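Local coordinates for glycosyl hydrolase, family 31/fibronectin type III domain protein (PDB 4LQR) that probably binds carbohydrate through an F5/8 type C (discoidin-like) beta-sandwich module that belongs to a family 31 glycosyl hydrolase, at residues 32-37 with 50-55; 41-46 with 157-162. All coordinates share one frame; numbering follows the deposited sequence. Where two conformers were deposited one is given.

In the fold
Both contacts lie in the F5/8 type C domain, a beta-sandwich of two antiparallel sheets, and their centres are about 10 Å apart. Along the chain 32-37, 41-46 and 50-55 follow one another between strands 26-31 and 64-70, and 157-162 comes more than a hundred residues later. Contact 1 is closed within this early region, whereas contact 2 ties it to strand 158-166. Strands 52-53 and 158-166 are neighbours in the four-stranded sheet, and the contacts touch there, W52 pairing with A159 and S54 with A157 by backbone hydrogen bonds. They also share a calcium ion, bound by T50 and by N42, D45, A160 and E161, which probably helps to hold these loops to the domain's last strand.

Contact 1: 32-37 with 50-55; sequences TSEADR and TIWHSA. With CA (calcium ion), chain B.
S33 grips residues 52-55 twice: its carbonyl takes the indole N-H of W52, and its hydroxyl takes the backbone N-H of A55. In S33, CB lies against the methyl of A55, 3.7 Å from A55 CB. The next atom, OG, is held between the backbone N and the carbonyl carbon (chi1 57°), which brings it up to the chain at 54-55. S33 OG accepts a nearly straight hydrogen bond (167° at the hydrogen) from A55 N, 2.9 Å away. S33 OG also lies 3.4 Å from S54 CB.

The bond from W52 NE1 to S33 O, 2.9 Å long, lies in the carbonyl plane and almost in the ring plane, so the indole presents its edge to the 32-37 backbone. E34 CG comes to the same edge, 4.1 Å from W52 NE1, while its carboxylate continues to the backbone N of K40. S54 N lies over one face of the indole, offset toward its rim.

Farther along, A35 N donates to H53 O at 2.9 Å, although the donor is tilted 25° from the carbonyl plane. The methyl of A35 rests on S54 O, 3.6 Å from A35 CB. S54 O also accepts a hydrogen bond from H53 ND1 at 2.7 Å, in the imidazole plane, which helps to set the ring's rotation.

Three hydrogen bonds thus cross the contact, and two of them involve side chains. The loop after strand 26-31 is therefore held to 52-55 without regular strand pairing, and the buried W52 indole has its N-H acceptor in S33 O.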
loop_
_atom_site.group_PDB
_atom_site.type_symbol
_atom_site.label_atom_id
_atom_site.label_comp_id
_atom_site.label_asym_id
_atom_site.label_seq_id
_atom_site.Cartn_x
_atom_site.Cartn_y
_atom_site.Cartn_z
ATOM N N THR A 32 -5.402 4.167 9.647
ATOM C CA THR A 32 -6.004 3.686 10.902
ATOM C C THR A 32 -5.203 4.157 12.116
ATOM O O THR A 32 -5.811 4.568 13.160
ATOM C CB THR A 32 -6.055 2.177 10.912
ATOM O OG1 THR A 32 -6.803 1.712 9.744
ATOM C CG2 THR A 32 -6.677 1.717 12.226
ATOM N N SER A 33 -3.856 4.094 11.983
ATOM C CA SER A 33 -2.977 4.607 13.021
ATOM C C SER A 33 -1.617 4.845 12.391
ATOM O O SER A 33 -1.342 4.412 11.241
ATOM C CB SER A 33 -2.811 3.574 14.160
ATOM O OG SER A 33 -2.310 2.302 13.640
ATOM N N GLU A 34 -0.752 5.472 13.180
ATOM C CA GLU A 34 0.674 5.779 12.763
ATOM C C GLU A 34 1.517 5.641 13.996
ATOM O O GLU A 34 1.031 5.899 15.148
ATOM C CB GLU A 34 0.821 7.252 12.425
ATOM C CG GLU A 34 0.261 7.591 11.181
ATOM C CD GLU A 34 0.553 9.033 10.888
ATOM O OE1 GLU A 34 0.119 9.417 9.841
ATOM O OE2 GLU A 34 1.191 9.837 11.614
ATOM N N ALA A 35 2.785 5.316 13.782
ATOM C CA ALA A 35 3.799 5.257 14.853
ATOM C C ALA A 35 4.932 6.180 14.535
ATOM O O ALA A 35 5.370 6.362 13.389
ATOM C CB ALA A 35 4.391 3.877 14.897
ATOM N N ASP A 36 5.517 6.738 15.617
ATOM C CA ASP A 36 6.786 7.476 15.480
ATOM C C ASP A 36 6.696 8.564 14.424
ATOM O O ASP A 36 5.678 9.333 14.401
ATOM C CB ASP A 36 7.974 6.486 15.309
ATOM C CG ASP A 36 7.890 5.413 16.329
ATOM O OD1 ASP A 36 7.697 5.671 17.551
ATOM O OD2 ASP A 36 7.949 4.202 15.919
ATOM N N ARG A 37 7.700 8.696 13.593
ATOM C CA ARG A 37 7.554 9.647 12.480
ATOM C C ARG A 37 7.342 8.954 11.162
ATOM O O ARG A 37 7.631 9.496 10.094
ATOM C CB ARG A 37 8.704 10.668 12.384
ATOM C CG ARG A 37 9.020 11.293 13.720
ATOM C CD ARG A 37 9.879 12.535 13.562
ATOM N NE ARG A 37 11.176 12.131 13.136
ATOM C CZ ARG A 37 11.994 12.917 12.458
ATOM N NH1 ARG A 37 11.647 14.170 12.190
ATOM N NH2 ARG A 37 13.186 12.431 12.100
ATOM N N THR A 50 11.548 6.404 3.286
ATOM C CA THR A 50 10.589 6.793 4.341
ATOM C C THR A 50 9.410 5.829 4.235
ATOM O O THR A 50 9.083 5.367 3.108
ATOM C CB THR A 50 10.006 8.198 4.090
ATOM O OG1 THR A 50 9.304 8.200 2.838
ATOM C CG2 THR A 50 11.155 9.275 4.062
ATOM N N ILE A 51 8.808 5.510 5.394
ATOM C CA ILE A 51 7.708 4.553 5.466
ATOM C C ILE A 51 6.552 5.139 6.250
ATOM O O ILE A 51 6.718 5.992 7.147
ATOM C CB ILE A 51 8.114 3.210 6.123
ATOM C CG1 ILE A 51 8.417 3.386 7.621
ATOM C CG2 ILE A 51 9.376 2.663 5.372
ATOM C CD1 ILE A 51 8.762 2.051 8.245
ATOM N N TRP A 52 5.368 4.641 5.884
ATOM C CA TRP A 52 4.228 4.654 6.867
ATOM C C TRP A 52 4.354 3.397 7.679
ATOM O O TRP A 52 4.662 2.304 7.165
ATOM C CB TRP A 52 2.900 4.613 6.078
ATOM C CG TRP A 52 1.707 4.311 7.007
ATOM C CD1 TRP A 52 1.346 4.981 8.153
ATOM C CD2 TRP A 52 0.743 3.258 6.821
ATOM N NE1 TRP A 52 0.202 4.339 8.737
ATOM C CE2 TRP A 52 -0.115 3.268 7.934
ATOM C CE3 TRP A 52 0.648 2.193 5.894
ATOM C CZ2 TRP A 52 -1.152 2.354 8.080
ATOM C CZ3 TRP A 52 -0.434 1.301 6.012
ATOM C CH2 TRP A 52 -1.334 1.398 7.079
ATOM N N HIS A 53 4.097 3.540 8.996
ATOM C CA HIS A 53 4.027 2.364 9.883
ATOM C C HIS A 53 2.874 2.584 10.794
ATOM O O HIS A 53 2.737 3.638 11.398
ATOM C CB HIS A 53 5.333 2.240 10.731
ATOM C CG HIS A 53 5.568 0.909 11.345
ATOM N ND1 HIS A 53 4.756 0.362 12.312
ATOM C CD2 HIS A 53 6.630 0.051 11.218
ATOM C CE1 HIS A 53 5.292 -0.776 12.754
ATOM N NE2 HIS A 53 6.413 -1.012 12.064
ATOM N N SER A 54 2.004 1.563 10.905
ATOM C CA SER A 54 0.846 1.717 11.827
ATOM C C SER A 54 1.329 1.510 13.265
ATOM O O SER A 54 2.464 1.135 13.517
ATOM C CB SER A 54 -0.287 0.737 11.432
ATOM O OG SER A 54 0.054 -0.620 11.689
ATOM N N ALA A 55 0.453 1.862 14.224
ATOM C CA ALA A 55 0.864 1.828 15.655
ATOM C C ALA A 55 1.026 0.384 16.185
ATOM O O ALA A 55 0.476 -0.578 15.661
ATOM C CB ALA A 55 -0.125 2.605 16.491
HETATM CA CA CA B . 8.160 6.627 1.234
#

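Contact 2: 41-46 with 157-162. With CA (calcium ion), chain B; CA (calcium ion), chain C.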
loop_
_atom_site.group_PDB
_atom_site.type_symbol
_atom_site.label_atom_id
_atom_site.label_comp_id
_atom_site.label_asym_id
_atom_site.label_seq_id
_atom_site.Cartn_x
_atom_site.Cartn_y
_atom_site.Cartn_z
ATOM N N GLU A 41 1.768 10.017 5.085
ATOM C CA GLU A 41 2.232 10.704 3.867
ATOM C C GLU A 41 3.495 10.008 3.343
ATOM O O GLU A 41 3.780 10.078 2.152
ATOM C CB GLU A 41 2.551 12.153 4.146
ATOM C CG GLU A 41 1.341 13.065 4.530
ATOM C CD GLU A 41 0.849 12.941 5.955
ATOM O OE1 GLU A 41 1.462 12.213 6.778
ATOM O OE2 GLU A 41 -0.268 13.516 6.260
ATOM N N ASN A 42 4.248 9.334 4.206
ATOM C CA ASN A 42 5.498 8.722 3.767
ATOM C C ASN A 42 5.223 7.490 2.915
ATOM O O ASN A 42 6.197 6.976 2.264
ATOM C CB ASN A 42 6.325 8.254 4.943
ATOM C CG ASN A 42 6.912 9.402 5.756
ATOM O OD1 ASN A 42 6.705 10.561 5.457
ATOM N ND2 ASN A 42 7.609 9.056 6.855
ATOM N N ALA A 43 3.969 6.955 2.857
ATOM C CA ALA A 43 3.729 5.827 1.978
ATOM C C ALA A 43 3.687 6.252 0.540
ATOM O O ALA A 43 3.721 5.393 -0.325
ATOM C CB ALA A 43 2.390 5.131 2.314
ATOM N N VAL A 44 3.512 7.526 0.266
ATOM C CA VAL A 44 3.310 8.017 -1.131
ATOM C C VAL A 44 4.081 9.321 -1.365
ATOM O O VAL A 44 3.614 10.188 -2.096
ATOM C CB VAL A 44 1.797 8.202 -1.458
ATOM C CG1 VAL A 44 1.104 6.856 -1.516
ATOM C CG2 VAL A 44 1.089 9.066 -0.382
ATOM N N ASP A 45 5.301 9.374 -0.821
ATOM C CA ASP A 45 6.138 10.591 -0.997
ATOM C C ASP A 45 7.250 10.335 -2.009
ATOM O O ASP A 45 8.067 11.289 -2.187
ATOM C CB ASP A 45 6.716 11.084 0.312
ATOM C CG ASP A 45 7.661 10.043 0.984
ATOM O OD1 ASP A 45 7.847 8.890 0.489
ATOM O OD2 ASP A 45 8.199 10.413 2.050
ATOM N N GLY A 46 7.219 9.241 -2.739
ATOM C CA GLY A 46 8.237 8.980 -3.756
ATOM C C GLY A 46 9.598 8.716 -3.191
ATOM O O GLY A 46 10.573 8.661 -3.946
ATOM N N ALA A 157 1.274 -2.805 10.186
ATOM C CA ALA A 157 1.678 -2.754 8.739
ATOM C C ALA A 157 2.603 -1.590 8.510
ATOM O O ALA A 157 2.536 -0.540 9.167
ATOM C CB ALA A 157 0.436 -2.635 7.854
ATOM N N SER A 158 3.416 -1.755 7.480
ATOM C CA SER A 158 4.243 -0.652 6.989
ATOM C C SER A 158 4.208 -0.663 5.497
ATOM O O SER A 158 3.826 -1.678 4.889
ATOM C CB SER A 158 5.724 -0.690 7.553
ATOM O OG SER A 158 6.345 -1.948 7.151
ATOM N N ALA A 159 4.635 0.483 4.902
ATOM C CA ALA A 159 4.789 0.535 3.435
ATOM C C ALA A 159 5.835 1.607 3.175
ATOM O O ALA A 159 5.636 2.745 3.638
ATOM C CB ALA A 159 3.466 0.930 2.738
ATOM N N ALA A 160 6.833 1.288 2.326
ATOM C CA ALA A 160 7.808 2.317 1.958
ATOM C C ALA A 160 7.247 3.192 0.829
ATOM O O ALA A 160 7.429 4.387 0.853
ATOM C CB ALA A 160 9.147 1.687 1.552
ATOM N N GLU A 161 6.567 2.580 -0.147
ATOM C CA GLU A 161 5.917 3.310 -1.228
ATOM C C GLU A 161 4.752 2.520 -1.740
ATOM O O GLU A 161 4.785 1.284 -1.797
ATOM C CB GLU A 161 6.922 3.469 -2.422
ATOM C CG GLU A 161 7.897 4.654 -2.180
ATOM C CD GLU A 161 7.183 6.012 -1.977
ATOM O OE1 GLU A 161 6.436 6.465 -2.907
ATOM O OE2 GLU A 161 7.299 6.690 -0.953
ATOM N N LEU A 162 3.774 3.267 -2.253
ATOM C CA LEU A 162 2.666 2.731 -3.059
ATOM C C LEU A 162 2.744 3.492 -4.362
ATOM O O LEU A 162 2.552 4.710 -4.400
ATOM C CB LEU A 162 1.288 2.913 -2.384
ATOM C CG LEU A 162 1.143 2.312 -1.008
ATOM C CD1 LEU A 162 -0.231 2.702 -0.495
ATOM C CD2 LEU A 162 1.275 0.794 -1.073
HETATM CA CA CA B . 8.160 6.627 1.234
HETATM CA CA CA C . 2.646 12.289 -2.251
HETATM O O HOH W 1 3.046 12.146 0.283
HETATM O O HOH W 2 2.115 14.641 -1.905
HETATM O O HOH W 3 4.824 13.284 -2.670
#
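E161 and D45 meet over a calcium ion, which gathers N42 O, D45 OD1, A160 O and E161 OE2 from the two segments. E161 OE2 binds the calcium ion at 2.4 Å, and D45 OD1 stands 2.7 Å from E161 OE2, a closeness of two carboxylate oxygens that the shared cation probably makes tolerable. The carboxylate planes are only 10° apart. The E161 side chain folds back about its CB-CG bond (chi2 -58°), turning the acid toward the ion. T50 O, T50 OG1 and D47 O complete the site. V44 O binds a second calcium with S23 O, L26 O and three waters.

Hydrogen bonds add to the metal coordination. G46 N reaches E161 OE1 at 2.9 Å from above the carboxylate plane, so both oxygens of this acid are engaged. On the backbone, L162 N donates to A43 O at 2.9 Å.

Apolar contacts are few: V44 CG1 packs on L162 CB at 4.0 Å, and the methyls of A43 and A159 meet.

A160 and E161 form a classic beta bulge opposite L82 of strand 73-82, and the A43 side chain, in the 3-10 segment, touches A159 of strand 158-166 and I66 of strand 64-70 in the other sheet.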